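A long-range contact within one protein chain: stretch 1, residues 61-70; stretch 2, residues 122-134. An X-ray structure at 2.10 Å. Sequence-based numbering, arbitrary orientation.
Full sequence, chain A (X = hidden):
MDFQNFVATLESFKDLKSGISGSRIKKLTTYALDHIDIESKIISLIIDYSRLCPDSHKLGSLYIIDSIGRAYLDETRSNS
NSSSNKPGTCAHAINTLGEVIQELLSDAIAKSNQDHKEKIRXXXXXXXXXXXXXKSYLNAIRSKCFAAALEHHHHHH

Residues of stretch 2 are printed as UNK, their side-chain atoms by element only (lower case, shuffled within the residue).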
ATOM      1  N   SER A  61       3.405  -5.227   2.721  1.00 42.31           N
ATOM      2  CA  SER A  61       3.078  -4.622   1.435  1.00 42.15           C
ATOM      3  C   SER A  61       1.912  -3.620   1.519  1.00 42.84           C
ATOM      4  O   SER A  61       1.916  -2.587   0.830  1.00 41.65           O
ATOM      5  CB  SER A  61       2.809  -5.689   0.381  1.00 42.72           C
ATOM      6  OG  SER A  61       1.428  -6.155   0.471  1.00 44.68           O
ATOM      7  N   LEU A  62       0.945  -3.893   2.388  1.00 41.99           N
ATOM      8  CA  LEU A  62      -0.154  -2.930   2.625  1.00 43.45           C
ATOM      9  C   LEU A  62       0.286  -1.732   3.506  1.00 42.41           C
ATOM     10  O   LEU A  62      -0.250  -0.606   3.369  1.00 43.26           O
ATOM     11  CB  LEU A  62      -1.384  -3.659   3.230  1.00 41.77           C
ATOM     12  CG  LEU A  62      -2.069  -4.663   2.280  1.00 43.70           C
ATOM     13  CD1 LEU A  62      -3.134  -5.498   3.054  1.00 39.91           C
ATOM     14  CD2 LEU A  62      -2.655  -4.080   0.999  1.00 45.65           C
ATOM     15  N   TYR A  63       1.256  -1.980   4.391  1.00 41.84           N
ATOM     16  CA  TYR A  63       1.913  -0.889   5.169  1.00 42.01           C
ATOM     17  C   TYR A  63       2.661   0.063   4.220  1.00 42.07           C
ATOM     18  O   TYR A  63       2.653   1.293   4.390  1.00 41.72           O
ATOM     19  CB  TYR A  63       2.876  -1.430   6.220  1.00 39.36           C
ATOM     20  CG  TYR A  63       2.212  -2.069   7.450  1.00 41.61           C
ATOM     21  CD1 TYR A  63       0.838  -1.895   7.726  1.00 39.04           C
ATOM     22  CD2 TYR A  63       2.975  -2.814   8.345  1.00 38.31           C
ATOM     23  CE1 TYR A  63       0.250  -2.464   8.884  1.00 41.20           C
ATOM     24  CE2 TYR A  63       2.422  -3.391   9.477  1.00 41.49           C
ATOM     25  CZ  TYR A  63       1.066  -3.204   9.754  1.00 40.43           C
ATOM     26  OH  TYR A  63       0.556  -3.769  10.890  1.00 44.73           O
ATOM     27  N   ILE A  64       3.313  -0.497   3.206  1.00 43.93           N
ATOM     28  CA  ILE A  64       4.024   0.345   2.251  1.00 43.41           C
ATOM     29  C   ILE A  64       3.028   1.244   1.483  1.00 44.67           C
ATOM     30  O   ILE A  64       3.242   2.456   1.323  1.00 44.23           O
ATOM     31  CB  ILE A  64       4.856  -0.504   1.236  1.00 44.78           C
ATOM     32  CG1 ILE A  64       6.123  -1.090   1.876  1.00 42.19           C
ATOM     33  CG2 ILE A  64       5.333   0.370   0.041  1.00 42.58           C
ATOM     34  CD1 ILE A  64       6.762  -2.308   1.036  1.00 42.61           C
ATOM     35  N   ILE A  65       1.935   0.644   1.011  1.00 44.05           N
ATOM     36  CA  ILE A  65       0.815   1.378   0.399  1.00 44.80           C
ATOM     37  C   ILE A  65       0.103   2.385   1.329  1.00 43.92           C
ATOM     38  O   ILE A  65      -0.299   3.490   0.889  1.00 44.89           O
ATOM     39  CB  ILE A  65      -0.199   0.356  -0.273  1.00 45.53           C
ATOM     40  CG1 ILE A  65       0.474  -0.311  -1.469  1.00 47.70           C
ATOM     41  CG2 ILE A  65      -1.570   1.034  -0.611  1.00 45.84           C
ATOM     42  CD1 ILE A  65      -0.191  -1.644  -1.897  1.00 46.80           C
ATOM     43  N   ASP A  66      -0.101   2.008   2.597  1.00 42.65           N
ATOM     44  CA  ASP A  66      -0.602   2.919   3.596  1.00 43.41           C
ATOM     45  C   ASP A  66       0.254   4.151   3.727  1.00 43.05           C
ATOM     46  O   ASP A  66      -0.245   5.248   3.807  1.00 42.66           O
ATOM     47  CB  ASP A  66      -0.670   2.227   4.998  1.00 44.49           C
ATOM     48  CG  ASP A  66      -1.144   3.155   6.072  1.00 44.83           C
ATOM     49  OD1 ASP A  66      -2.282   3.667   5.986  1.00 44.70           O
ATOM     50  OD2 ASP A  66      -0.397   3.424   7.037  1.00 41.06           O
ATOM     51  N   SER A  67       1.549   3.942   3.835  1.00 43.48           N
ATOM     52  CA  SER A  67       2.468   5.037   4.096  1.00 43.27           C
ATOM     53  C   SER A  67       2.544   6.023   2.904  1.00 43.57           C
ATOM     54  O   SER A  67       2.401   7.225   3.076  1.00 43.30           O
ATOM     55  CB  SER A  67       3.862   4.472   4.392  1.00 42.32           C
ATOM     56  OG  SER A  67       4.725   5.521   4.799  1.00 44.37           O
ATOM     57  N   ILE A  68       2.768   5.487   1.713  1.00 43.53           N
ATOM     58  CA  ILE A  68       2.866   6.281   0.530  1.00 43.80           C
ATOM     59  C   ILE A  68       1.463   6.833   0.176  1.00 43.34           C
ATOM     60  O   ILE A  68       1.300   8.035  -0.099  1.00 43.34           O
ATOM     61  CB  ILE A  68       3.523   5.454  -0.620  1.00 44.68           C
ATOM     62  CG1 ILE A  68       5.031   5.312  -0.348  1.00 43.29           C
ATOM     63  CG2 ILE A  68       3.247   6.125  -2.029  1.00 43.21           C
ATOM     64  CD1 ILE A  68       5.762   4.328  -1.362  1.00 43.97           C
ATOM     65  N   GLY A  69       0.447   5.976   0.247  1.00 42.12           N
ATOM     66  CA  GLY A  69      -0.887   6.437  -0.013  1.00 42.38           C
ATOM     67  C   GLY A  69      -1.376   7.583   0.826  1.00 42.39           C
ATOM     68  O   GLY A  69      -1.989   8.526   0.275  1.00 43.14           O
ATOM     69  N   ARG A  70      -1.127   7.535   2.163  1.00 42.87           N
ATOM     70  CA  ARG A  70      -1.638   8.590   3.049  1.00 41.17           C
ATOM     71  C   ARG A  70      -0.709   9.802   2.962  1.00 40.99           C
ATOM     72  O   ARG A  70      -1.175  10.915   3.136  1.00 40.55           O
ATOM     73  CB  ARG A  70      -1.917   8.157   4.522  1.00 41.35           C
ATOM     74  CG  ARG A  70      -3.236   7.325   4.783  1.00 40.20           C
ATOM     75  CD  ARG A  70      -3.560   7.015   6.333  1.00 41.72           C
ATOM     76  NE  ARG A  70      -2.426   6.296   6.920  1.00 42.69           N
ATOM     77  CZ  ARG A  70      -1.455   6.842   7.653  1.00 43.12           C
ATOM     78  NH1 ARG A  70      -1.482   8.131   8.006  1.00 43.88           N
ATOM     79  NH2 ARG A  70      -0.433   6.087   8.005  1.00 43.86           N
ATOM     80  N   UNK A 122      -7.487  -3.361  11.067  1.00 49.00           N
ATOM     81  CA  UNK A 122      -7.229  -2.031  11.656  1.00 48.61           C
ATOM     82  C   UNK A 122      -6.758  -1.013  10.689  1.00 47.82           C
ATOM     83  O   UNK A 122      -7.144   0.156  10.732  1.00 48.25           O
ATOM     84  c   UNK A 122      -7.500   1.744  13.278  1.00 55.56           C
ATOM     85  c   UNK A 122      -6.199  -2.048  12.801  1.00 51.70           C
ATOM     86  s   UNK A 122      -7.339   0.228  14.206  1.00 65.43           S
ATOM     87  c   UNK A 122      -5.932  -0.570  13.328  1.00 52.31           C
ATOM     88  N   UNK A 123      -5.920  -1.453   9.774  1.00 46.67           N
ATOM     89  CA  UNK A 123      -5.511  -0.623   8.690  1.00 46.47           C
ATOM     90  C   UNK A 123      -6.691  -0.160   7.821  1.00 46.17           C
ATOM     91  O   UNK A 123      -6.757   1.028   7.412  1.00 45.73           O
ATOM     92  c   UNK A 123      -4.463  -1.422   7.875  1.00 47.01           C
ATOM     93  c   UNK A 123      -3.462  -0.731   6.994  1.00 47.71           C
ATOM     94  c   UNK A 123      -2.699  -1.767   6.090  1.00 43.97           C
ATOM     95  c   UNK A 123      -2.541   0.226   7.784  1.00 41.13           C
ATOM     96  N   UNK A 124      -7.621  -1.087   7.499  1.00 45.38           N
ATOM     97  CA  UNK A 124      -8.907  -0.683   6.866  1.00 44.56           C
ATOM     98  C   UNK A 124      -9.630   0.407   7.645  1.00 44.52           C
ATOM     99  O   UNK A 124     -10.264   1.313   7.056  1.00 44.29           O
ATOM    100  c   UNK A 124      -9.853  -1.903   6.652  1.00 43.45           C
ATOM    101  c   UNK A 124     -10.031  -4.153   5.415  1.00 44.31           C
ATOM    102  c   UNK A 124      -9.293  -2.813   5.534  1.00 45.17           C
ATOM    103  c   UNK A 124      -9.310  -2.025   4.164  1.00 41.32           C
ATOM    104  N   UNK A 125      -9.559   0.327   8.976  1.00 44.90           N
ATOM    105  CA  UNK A 125     -10.239   1.323   9.820  1.00 45.98           C
ATOM    106  C   UNK A 125      -9.593   2.701   9.742  1.00 45.70           C
ATOM    107  O   UNK A 125     -10.275   3.732   9.660  1.00 46.07           O
ATOM    108  c   UNK A 125     -10.330   0.825  11.267  1.00 46.43           C
ATOM    109  c   UNK A 125     -11.360  -0.294  11.425  1.00 50.23           C
ATOM    110  o   UNK A 125     -12.179  -0.477  10.487  1.00 52.69           O
ATOM    111  o   UNK A 125     -11.368  -0.988  12.481  1.00 53.21           O
ATOM    112  N   UNK A 126      -8.268   2.713   9.743  1.00 46.55           N
ATOM    113  CA  UNK A 126      -7.479   3.927   9.480  1.00 46.71           C
ATOM    114  C   UNK A 126      -7.746   4.466   8.063  1.00 46.50           C
ATOM    115  O   UNK A 126      -7.973   5.664   7.902  1.00 48.26           O
ATOM    116  c   UNK A 126      -4.610   2.545  11.500  1.00 52.75           C
ATOM    117  c   UNK A 126      -5.968   3.626   9.741  1.00 47.08           C
ATOM    118  c   UNK A 126      -5.698   3.540  11.260  1.00 47.94           C
ATOM    119  c   UNK A 126      -5.019   4.609   9.036  1.00 48.91           C
ATOM    120  N   UNK A 127      -7.778   3.610   7.045  1.00 45.21           N
ATOM    121  CA  UNK A 127      -8.121   4.092   5.688  1.00 45.00           C
ATOM    122  C   UNK A 127      -9.500   4.751   5.648  1.00 45.13           C
ATOM    123  O   UNK A 127      -9.700   5.811   5.039  1.00 44.00           O
ATOM    124  c   UNK A 127      -6.073   1.411   3.717  1.00 45.08           C
ATOM    125  c   UNK A 127      -5.822  -0.436   2.229  1.00 44.13           C
ATOM    126  c   UNK A 127      -5.466   3.105   5.088  1.00 44.98           C
ATOM    127  c   UNK A 127      -6.587   2.492   4.507  1.00 44.22           C
ATOM    128  n   UNK A 127      -4.327   2.492   4.685  1.00 45.27           N
ATOM    129  c   UNK A 127      -4.414  -0.365   2.363  1.00 44.76           C
ATOM    130  c   UNK A 127      -6.654   0.447   2.882  1.00 45.04           C
ATOM    131  c   UNK A 127      -4.645   1.459   3.828  1.00 44.88           C
ATOM    132  c   UNK A 127      -3.816   0.592   3.144  1.00 44.70           C
ATOM    133  c   UNK A 127      -8.031   2.920   4.695  1.00 45.60           C
ATOM    134  N   UNK A 128     -10.460   4.090   6.289  1.00 45.89           N
ATOM    135  CA  UNK A 128     -11.830   4.588   6.430  1.00 47.40           C
ATOM    136  C   UNK A 128     -11.822   5.955   7.126  1.00 48.34           C
ATOM    137  O   UNK A 128     -12.397   6.922   6.636  1.00 48.66           O
ATOM    138  c   UNK A 128     -14.123   3.922   7.350  1.00 49.34           C
ATOM    139  o   UNK A 128     -14.886   3.733   6.363  1.00 58.75           O
ATOM    140  o   UNK A 128     -14.526   4.383   8.421  1.00 45.44           O
ATOM    141  c   UNK A 128     -12.652   3.563   7.244  1.00 47.12           C
ATOM    142  N   UNK A 129     -11.165   6.059   8.268  1.00 50.29           N
ATOM    143  CA  UNK A 129     -11.183   7.367   8.952  1.00 51.69           C
ATOM    144  C   UNK A 129     -10.458   8.499   8.184  1.00 51.44           C
ATOM    145  O   UNK A 129     -10.885   9.641   8.252  1.00 50.86           O
ATOM    146  c   UNK A 129     -10.784   7.256  10.418  1.00 52.29           C
ATOM    147  n   UNK A 129     -13.613   3.004  10.509  1.00 76.24           N
ATOM    148  c   UNK A 129     -13.370   3.920  11.434  1.00 75.13           C
ATOM    149  n   UNK A 129     -13.670   3.658  12.713  1.00 76.84           N
ATOM    150  c   UNK A 129     -12.536   6.191  12.016  1.00 67.96           C
ATOM    151  c   UNK A 129     -11.981   7.469  11.354  1.00 58.83           C
ATOM    152  n   UNK A 129     -12.844   5.097  11.077  1.00 72.61           N
ATOM    153  N   UNK A 130      -9.455   8.139   7.365  1.00 51.41           N
ATOM    154  CA  UNK A 130      -8.654   9.080   6.533  1.00 51.64           C
ATOM    155  C   UNK A 130      -9.273   9.563   5.236  1.00 51.14           C
ATOM    156  O   UNK A 130      -8.880  10.631   4.724  1.00 50.78           O
ATOM    157  c   UNK A 130      -7.313   8.435   6.148  1.00 51.79           C
ATOM    158  o   UNK A 130      -6.565   8.189   7.330  1.00 57.64           O
ATOM    159  N   UNK A 131     -10.192   8.769   4.673  1.00 49.43           N
ATOM    160  CA  UNK A 131     -10.678   9.044   3.342  1.00 48.21           C
ATOM    161  C   UNK A 131      -9.777   8.443   2.268  1.00 48.02           C
ATOM    162  O   UNK A 131      -9.951   8.757   1.097  1.00 50.03           O
ATOM    163  N   UNK A 132      -8.828   7.584   2.637  1.00 46.58           N
ATOM    164  CA  UNK A 132      -8.023   6.878   1.633  1.00 47.00           C
ATOM    165  C   UNK A 132      -8.894   5.737   1.018  1.00 46.62           C
ATOM    166  O   UNK A 132      -9.386   4.850   1.744  1.00 47.82           O
ATOM    167  c   UNK A 132      -5.677   5.814   1.115  1.00 46.73           C
ATOM    168  c   UNK A 132      -6.675   6.330   2.190  1.00 46.51           C
ATOM    169  c   UNK A 132      -5.220   6.973   0.162  1.00 41.39           C
ATOM    170  c   UNK A 132      -4.505   5.090   1.749  1.00 46.76           C
ATOM    171  N   UNK A 133      -9.109   5.823  -0.283  1.00 43.65           N
ATOM    172  CA  UNK A 133      -9.924   4.855  -1.030  1.00 44.21           C
ATOM    173  C   UNK A 133     -11.425   4.997  -0.706  1.00 43.40           C
ATOM    174  O   UNK A 133     -12.159   4.006  -0.663  1.00 44.11           O
ATOM    175  c   UNK A 133      -5.098   2.997  -1.250  1.00 39.38           C
ATOM    176  c   UNK A 133      -7.902   3.242  -0.999  1.00 43.35           C
ATOM    177  c   UNK A 133      -5.825   3.683  -2.187  1.00 43.45           C
ATOM    178  c   UNK A 133      -7.163   2.586  -0.033  1.00 41.73           C
ATOM    179  c   UNK A 133      -7.215   3.821  -2.070  1.00 44.75           C
ATOM    180  c   UNK A 133      -9.414   3.395  -0.874  1.00 42.81           C
ATOM    181  c   UNK A 133      -5.744   2.426  -0.169  1.00 44.50           C
ATOM    182  N   UNK A 134     -11.878   6.228  -0.511  1.00 42.42           N
ATOM    183  CA  UNK A 134     -13.265   6.486  -0.158  1.00 41.92           C
ATOM    184  C   UNK A 134     -14.289   6.114  -1.251  1.00 40.52           C
ATOM    185  O   UNK A 134     -15.475   5.933  -0.960  1.00 39.06           O
ATOM    186  n   UNK A 134     -13.491   9.682  -2.913  1.00 55.65           N
ATOM    187  o   UNK A 134     -15.307   9.326  -1.608  1.00 55.56           O
ATOM    188  c   UNK A 134     -13.449   7.932   0.350  1.00 43.13           C
ATOM    189  c   UNK A 134     -14.065   9.361  -1.752  1.00 52.37           C
ATOM    190  c   UNK A 134     -13.093   9.092  -0.604  1.00 46.72           C
TER

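Two helices run side by side at 15°, nearly parallel, their axes 11.5 Å apart at closest approach; that spacing leaves room for large side chains between them.

Position 122 carries three carbons and a sulfur in an unbranched chain, out of reach of stretch 1: Met122. Position 123 has four carbons forked at the second; its CA-to-CB bond points toward the partner helix, and its branches touch Leu62, Tyr63 and Asp66. A leucine fits: Leu123. Its CD2 lies 3.7 Å from Leu62 CB and 3.9 Å from Tyr63 CD1, while Leu123 CD1 sits 3.7 Å from Asp66 CG, so the fork spans a full turn of the facing helix.

Position 124 has the same four-carbon fork but reaches nothing opposite: Leu124. Position 125 ends in a carbon bearing two oxygens, one carbon beyond CB, and is likewise out of reach: Asp125. Position 126 has four carbons, forked at the first, one arm two carbons long, and one of them lies against the Arg70 guanidinium: isoleucine. Ile126 puts CG2 3.7 Å from Arg70 NE, an apolar methyl beside a charged group.

Position 127 bears one carbon, then fused five- and six-membered rings holding eight carbons and a nitrogen, the nitrogen at Asp66 OD1; this can only be tryptophan. The CA-to-CB bond of Trp127 points sideways, yet the indole ends against stretch 1. NE1 donates a hydrogen bond to Asp66 OD1 at 2.7 Å, with the oxygen near the ring plane, where the N-H points. The six-membered ring lies beside Leu62 and Ile65, Trp127 CH2 being 4.3 Å from both Leu62 CD2 and Ile65 CG2.

Position 128 shows two carbons, the second with two oxygens, and no contact across: Asp128. Position 129 has three carbons, a nitrogen, then a carbon with two more nitrogens: Arg129, whose NH2 makes a salt bridge to Asp128 OD2 at 2.7 Å within its own stretch. Position 130 is one carbon and one oxygen, the oxygen 3.4 Å from Arg70 CD: a serine. Ser130 OG donates to Ile126 O at 2.9 Å, back along its own helix.

Position 131 has no side chain: Gly131. Its positive phi takes the chain out of the helix, and a CB at these angles would jam against the preceding carbonyl. Position 132 has four carbons forked at the second; its CA-to-CB bond points toward stretch 1, and the fork touches Gly69 and Arg70: Leu132, with CD1 3.6 Å from Gly69 O. An ideal CB on Gly69 would lie a tight 3.1 Å from Leu132 CD2, and would also clash with Ile65 O at 2.5 Å. Position 133 is one carbon and a six-carbon ring, its edge against Ile65: Phe133, whose CZ meets Ile65 CG2 at 4.1 Å. Position 134 has three carbons ending in one oxygen and one nitrogen, far from stretch 1: Gln134.

The design rule is an organised polar group set among apolar packing. Arg70 holds Asp66 with two hydrogen bonds, NE to OD1 and NH2 to OD2, both 2.8 Å, and OD1 also accepts from Trp127 NE1. That fixes the carboxylate and the indole together, while Leu123 packs against the carboxylate carbon of Asp66, Leu62 and Ile65 pack on the indole, and the turn that begins at Gly131 places Leu132 and Phe133 against the helix of stretch 1.

Stretch 2 (122-134) MLLDIWDRSGLFQ
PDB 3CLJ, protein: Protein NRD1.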